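Local atomic coordinates of plasmin and fibronectin-binding protein A (Streptococcus pneumoniae, PDB entry 4MR0), a protein that acts as a fibronectin-dependent adhesin and invasin, binding human fibronectin, plasmin, plasminogen and serum albumin. Residues 246-251 with 268-273; 305-310 with 347-352. One frame throughout, in Å; residues are numbered along the deposited sequence.

Contact 1 (246-251 with 268-273). With MN (manganese (II) ion), chain G.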
loop_
_atom_site.group_PDB
_atom_site.type_symbol
_atom_site.label_atom_id
_atom_site.label_comp_id
_atom_site.label_asym_id
_atom_site.label_seq_id
_atom_site.Cartn_x
_atom_site.Cartn_y
_atom_site.Cartn_z
ATOM N N PHE A 246 12.095 -0.597 -6.918
ATOM C CA PHE A 246 12.036 -2.010 -7.282
ATOM C C PHE A 246 10.836 -2.412 -8.130
ATOM O O PHE A 246 9.718 -1.970 -7.887
ATOM C CB PHE A 246 11.999 -2.878 -6.012
ATOM C CG PHE A 246 13.293 -2.917 -5.247
ATOM C CD1 PHE A 246 14.291 -3.823 -5.589
ATOM C CD2 PHE A 246 13.496 -2.073 -4.156
ATOM C CE1 PHE A 246 15.477 -3.893 -4.854
ATOM C CE2 PHE A 246 14.676 -2.136 -3.415
ATOM C CZ PHE A 246 15.665 -3.045 -3.759
ATOM N N ALA A 247 11.088 -3.260 -9.124
ATOM C CA ALA A 247 10.034 -3.816 -9.967
ATOM C C ALA A 247 10.294 -5.317 -9.849
ATOM O O ALA A 247 11.162 -5.871 -10.525
ATOM C CB ALA A 247 10.177 -3.360 -11.409
ATOM N N ILE A 248 9.556 -5.954 -8.947
ATOM C CA ILE A 248 9.683 -7.377 -8.675
ATOM C C ILE A 248 8.568 -8.141 -9.383
ATOM O O ILE A 248 7.407 -8.053 -9.000
ATOM C CB ILE A 248 9.603 -7.623 -7.153
ATOM C CG1 ILE A 248 10.708 -6.819 -6.449
ATOM C CG2 ILE A 248 9.750 -9.106 -6.841
ATOM C CD1 ILE A 248 10.531 -6.724 -4.961
ATOM N N GLY A 249 8.926 -8.887 -10.422
ATOM C CA GLY A 249 7.917 -9.631 -11.151
ATOM C C GLY A 249 8.271 -11.086 -11.373
ATOM O O GLY A 249 9.422 -11.413 -11.670
ATOM N N ASN A 250 7.276 -11.957 -11.230
ATOM C CA ASN A 250 7.464 -13.390 -11.418
ATOM C C ASN A 250 8.622 -13.892 -10.559
ATOM O O ASN A 250 9.365 -14.789 -10.963
ATOM C CB ASN A 250 7.747 -13.696 -12.902
ATOM C CG ASN A 250 7.365 -15.123 -13.297
ATOM O OD1 ASN A 250 7.745 -15.613 -14.372
ATOM N ND2 ASN A 250 6.608 -15.788 -12.438
ATOM N N SER A 251 8.762 -13.329 -9.363
ATOM C CA SER A 251 9.850 -13.727 -8.480
ATOM C C SER A 251 9.387 -14.565 -7.288
ATOM O O SER A 251 8.188 -14.650 -6.992
ATOM C CB SER A 251 10.593 -12.481 -7.989
ATOM O OG SER A 251 11.947 -12.780 -7.707
ATOM N N HIS A 268 5.705 4.312 -7.737
ATOM C CA HIS A 268 5.717 3.198 -6.798
ATOM C C HIS A 268 7.152 2.927 -6.377
ATOM O O HIS A 268 7.998 2.664 -7.225
ATOM C CB HIS A 268 5.184 1.928 -7.467
ATOM C CG HIS A 268 3.857 2.099 -8.133
ATOM N ND1 HIS A 268 2.697 2.346 -7.431
ATOM C CD2 HIS A 268 3.500 2.017 -9.437
ATOM C CE1 HIS A 268 1.682 2.402 -8.274
ATOM N NE2 HIS A 268 2.142 2.204 -9.496
ATOM N N ALA A 269 7.431 2.989 -5.082
ATOM C CA ALA A 269 8.774 2.703 -4.614
ATOM C C ALA A 269 9.035 1.231 -4.914
ATOM O O ALA A 269 10.135 0.842 -5.306
ATOM C CB ALA A 269 8.883 2.958 -3.120
ATOM N N ILE A 270 7.998 0.417 -4.743
ATOM C CA ILE A 270 8.102 -1.012 -4.978
ATOM C C ILE A 270 6.845 -1.571 -5.627
ATOM O O ILE A 270 5.734 -1.235 -5.233
ATOM C CB ILE A 270 8.307 -1.780 -3.647
ATOM C CG1 ILE A 270 9.607 -1.335 -2.971
ATOM C CG2 ILE A 270 8.322 -3.290 -3.909
ATOM C CD1 ILE A 270 9.790 -1.903 -1.562
ATOM N N GLN A 271 7.030 -2.424 -6.631
ATOM C CA GLN A 271 5.912 -3.099 -7.287
ATOM C C GLN A 271 6.212 -4.585 -7.184
ATOM O O GLN A 271 7.279 -5.041 -7.588
ATOM C CB GLN A 271 5.782 -2.711 -8.763
ATOM C CG GLN A 271 5.308 -1.285 -8.994
ATOM C CD GLN A 271 5.275 -0.918 -10.468
ATOM O OE1 GLN A 271 4.375 -1.327 -11.202
ATOM N NE2 GLN A 271 6.265 -0.148 -10.908
ATOM N N ILE A 272 5.266 -5.327 -6.626
ATOM C CA ILE A 272 5.399 -6.766 -6.447
ATOM C C ILE A 272 4.270 -7.351 -7.270
ATOM O O ILE A 272 3.102 -7.235 -6.896
ATOM C CB ILE A 272 5.219 -7.141 -4.953
ATOM C CG1 ILE A 272 6.288 -6.432 -4.119
ATOM C CG2 ILE A 272 5.311 -8.655 -4.767
ATOM C CD1 ILE A 272 6.036 -6.496 -2.610
ATOM N N ALA A 273 4.628 -7.962 -8.394
ATOM C CA ALA A 273 3.649 -8.520 -9.322
ATOM C C ALA A 273 3.914 -9.979 -9.636
ATOM O O ALA A 273 5.014 -10.339 -10.055
ATOM C CB ALA A 273 3.662 -7.708 -10.623
HETATM MN MN MN G . 2.137 -1.890 -11.169
HETATM O O HOH W 1 8.328 0.491 -8.670
#
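Phe-246 and Ile-248 exchange backbone hydrogen bonds with the chain from Ala-269 to Ala-273, the two strands running parallel with only 4° between their directions. Ile-248 is gripped twice: its N donates to Gln-271 O at 2.8 Å, and its O accepts from Ala-273 N. Asn-250 N, just past the strand, closes the pairing on Ala-273 O.

Gln-271 leaves the sheet on the face of Ala-247 and Ala-273. Its CB lies 4.1 Å from Phe-246 O, and CG turns beside the backbone N, anti to the carbonyl carbon (chi1 -70°). From there the chain runs extended toward a manganese ion, with CG 3.9 Å and CD 3.4 Å from the metal, and OE1 binds it at 2.3 Å. The other arm of the amide, NE2, hydrogen-bonds Tyr-317 OH and donates a hydrogen bond to a water, 3.1 Å from NE2. That water in turn donates to Phe-246 O (2.9 Å) and His-268 O, so both arms of the amide are fixed.

On the other face, Phe-246 and Ile-270 lie side by side, pointing the same way, with CD2 of the ring 4.1 Å from Ile-270 CG1. Ile-248 CD1 reaches both Ile-270 CG2 and Ile-272 CG1. Ile-256 of strand 254-257 and Phe-285 of strand 278-289, on other walls of the coil, pack against this apolar row, and the Phe-246 ring meets Tyr-216 edge-to-face. In-register parallel strands from successive turns, with aliphatic side chains stacked inside, are the hallmark of a right-handed parallel beta-helix of the pectate lyase type, here the beta-helix part of a longer cell-wall adhesin.

Contact 2 (305-310 with 347-352). With MN (manganese (II) ion), chain G.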
loop_
_atom_site.group_PDB
_atom_site.type_symbol
_atom_site.label_atom_id
_atom_site.label_comp_id
_atom_site.label_asym_id
_atom_site.label_seq_id
_atom_site.Cartn_x
_atom_site.Cartn_y
_atom_site.Cartn_z
ATOM N N ILE A 305 3.968 1.026 -2.203
ATOM C CA ILE A 305 4.217 -0.402 -2.324
ATOM C C ILE A 305 2.951 -0.989 -2.927
ATOM O O ILE A 305 1.919 -1.091 -2.262
ATOM C CB ILE A 305 4.481 -1.092 -0.973
ATOM C CG1 ILE A 305 5.758 -0.533 -0.335
ATOM C CG2 ILE A 305 4.640 -2.596 -1.196
ATOM C CD1 ILE A 305 6.075 -1.141 1.031
ATOM N N GLN A 306 3.028 -1.348 -4.199
ATOM C CA GLN A 306 1.891 -1.927 -4.890
ATOM C C GLN A 306 2.079 -3.437 -4.948
ATOM O O GLN A 306 3.164 -3.928 -5.258
ATOM C CB GLN A 306 1.790 -1.344 -6.308
ATOM C CG GLN A 306 0.648 -1.908 -7.146
ATOM C CD GLN A 306 0.597 -1.292 -8.530
ATOM O OE1 GLN A 306 1.631 -1.058 -9.152
ATOM N NE2 GLN A 306 -0.610 -1.033 -9.023
ATOM N N ILE A 307 1.016 -4.164 -4.629
ATOM C CA ILE A 307 1.019 -5.619 -4.650
ATOM C C ILE A 307 -0.073 -5.932 -5.659
ATOM O O ILE A 307 -1.251 -5.662 -5.423
ATOM C CB ILE A 307 0.663 -6.180 -3.264
ATOM C CG1 ILE A 307 1.669 -5.661 -2.232
ATOM C CG2 ILE A 307 0.656 -7.710 -3.300
ATOM C CD1 ILE A 307 1.248 -5.911 -0.787
ATOM N N GLU A 308 0.311 -6.522 -6.782
ATOM C CA GLU A 308 -0.656 -6.757 -7.838
ATOM C C GLU A 308 -0.420 -8.043 -8.608
ATOM O O GLU A 308 0.610 -8.698 -8.451
ATOM C CB GLU A 308 -0.548 -5.593 -8.820
ATOM C CG GLU A 308 0.813 -5.610 -9.542
ATOM C CD GLU A 308 1.184 -4.297 -10.197
ATOM O OE1 GLU A 308 0.301 -3.650 -10.800
ATOM O OE2 GLU A 308 2.375 -3.919 -10.122
ATOM N N PRO A 309 -1.403 -8.436 -9.433
ATOM C CA PRO A 309 -1.241 -9.654 -10.235
ATOM C C PRO A 309 -0.345 -9.226 -11.395
ATOM O O PRO A 309 -0.160 -8.031 -11.625
ATOM C CB PRO A 309 -2.673 -9.990 -10.666
ATOM C CG PRO A 309 -3.356 -8.655 -10.672
ATOM C CD PRO A 309 -2.808 -7.992 -9.425
ATOM N N LEU A 310 0.208 -10.184 -12.126
ATOM C CA LEU A 310 1.114 -9.859 -13.218
ATOM C C LEU A 310 0.445 -9.709 -14.587
ATOM O O LEU A 310 0.131 -10.702 -15.255
ATOM C CB LEU A 310 2.226 -10.921 -13.273
ATOM C CG LEU A 310 3.423 -10.729 -14.207
ATOM C CD1 LEU A 310 4.136 -9.419 -13.910
ATOM C CD2 LEU A 310 4.382 -11.908 -14.017
ATOM N N THR A 347 -0.664 6.874 -0.891
ATOM C CA THR A 347 -1.160 5.588 -0.410
ATOM C C THR A 347 0.076 4.742 -0.148
ATOM O O THR A 347 0.887 4.532 -1.045
ATOM C CB THR A 347 -2.034 4.893 -1.474
ATOM O OG1 THR A 347 -3.233 5.649 -1.667
ATOM C CG2 THR A 347 -2.403 3.480 -1.039
ATOM N N ALA A 348 0.234 4.261 1.080
ATOM C CA ALA A 348 1.416 3.467 1.396
ATOM C C ALA A 348 1.444 2.088 0.744
ATOM O O ALA A 348 2.441 1.710 0.122
ATOM C CB ALA A 348 1.568 3.324 2.916
ATOM N N ILE A 349 0.347 1.346 0.865
ATOM C CA ILE A 349 0.296 -0.017 0.345
ATOM C C ILE A 349 -1.042 -0.379 -0.273
ATOM O O ILE A 349 -2.095 0.002 0.242
ATOM C CB ILE A 349 0.542 -1.046 1.486
ATOM C CG1 ILE A 349 1.830 -0.713 2.237
ATOM C CG2 ILE A 349 0.612 -2.463 0.915
ATOM C CD1 ILE A 349 1.982 -1.476 3.553
ATOM N N GLY A 350 -1.005 -1.132 -1.370
ATOM C CA GLY A 350 -2.252 -1.572 -1.970
ATOM C C GLY A 350 -2.197 -1.752 -3.468
ATOM O O GLY A 350 -1.143 -2.013 -4.038
ATOM N N THR A 351 -3.356 -1.644 -4.099
ATOM C CA THR A 351 -3.452 -1.735 -5.545
ATOM C C THR A 351 -4.817 -1.188 -5.945
ATOM O O THR A 351 -5.699 -1.012 -5.097
ATOM C CB THR A 351 -3.245 -3.176 -6.064
ATOM O OG1 THR A 351 -2.997 -3.126 -7.477
ATOM C CG2 THR A 351 -4.457 -4.046 -5.784
ATOM N N HIS A 352 -4.994 -0.923 -7.232
ATOM C CA HIS A 352 -6.232 -0.314 -7.706
ATOM C C HIS A 352 -6.755 -0.922 -9.000
ATOM O O HIS A 352 -7.466 -0.250 -9.746
ATOM C CB HIS A 352 -5.948 1.152 -7.972
ATOM C CG HIS A 352 -4.776 1.356 -8.882
ATOM N ND1 HIS A 352 -3.474 1.367 -8.428
ATOM C CD2 HIS A 352 -4.703 1.466 -10.230
ATOM C CE1 HIS A 352 -2.651 1.476 -9.455
ATOM N NE2 HIS A 352 -3.371 1.536 -10.561
HETATM MN MN MN G . 2.137 -1.890 -11.169
#
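Gln-306, which lies against Gly-350, Thr-351 and His-352, binds a manganese ion through OE1 at 2.2 Å. Glu-308, two residues on, chelates the same ion with both carboxylate oxygens, OE2 at 2.3 Å and OE1 at 2.6 Å.

Behind the metal the two chains pair in parallel over a short length. Gly-350 uses both its N and its O on the same neighbour: N donates to Ile-305 O at 3.1 Å, and O accepts from Ile-307 N. Ile-305 N adds a bond to Ala-348 O. Gly-350 has a positive phi (149°), where a side chain would collide with the carbonyl O of Ile-349, so that a glycine suits this position.

CG of Gln-306 stands anti to the backbone N (chi1 178°), and the chain continues extended, with NE2 passing Thr-351 OG1 to reach His-352. NE2 comes to 3.3 Å from His-352 CE1, amide and ring planes only 20° apart, while ND1 of the ring is hydrogen-bonded to Glu-303 OE2. Thr-351 CB sits 3.3 Å from Ile-307 O, a buried carbonyl with no polar partner in the model.

On the face away from Gln-306, that of Ile-305 and Ile-349, Ile-307 CD1 meets Ile-349 CG2 at 3.9 Å, and Ile-331 and Ile-366 of other strands pack against Ile-349. The manganese site thus sits on the outer side of the wall, while the stacked isoleucines inside are typical of a parallel beta-helix.

The segments 246-251, 268-273, 305-310 and 347-352 lie side by side in this order, the last a loop that pairs in parallel only at Ile-349 and Gly-350, so contacts 1 and 2 are successive steps along the same wall, their centres about 9 Å apart. Strand 270-273 joins strand 306-308 through probable hydrogen bonds from Ile-272 N to Gln-306 O and from Glu-308 N to Ile-272 O, each 2.9 Å. One manganese ion ties both contacts: Gln-271 comes from contact 1, Gln-306 and Glu-308 from contact 2, and Gly-314 O completes the protein ligands. Around it Gln-271 OE1 and Gln-306 OE1 are 3.4 Å apart, and His-268 NE2 packs 3.3 Å from Gln-306 OE1.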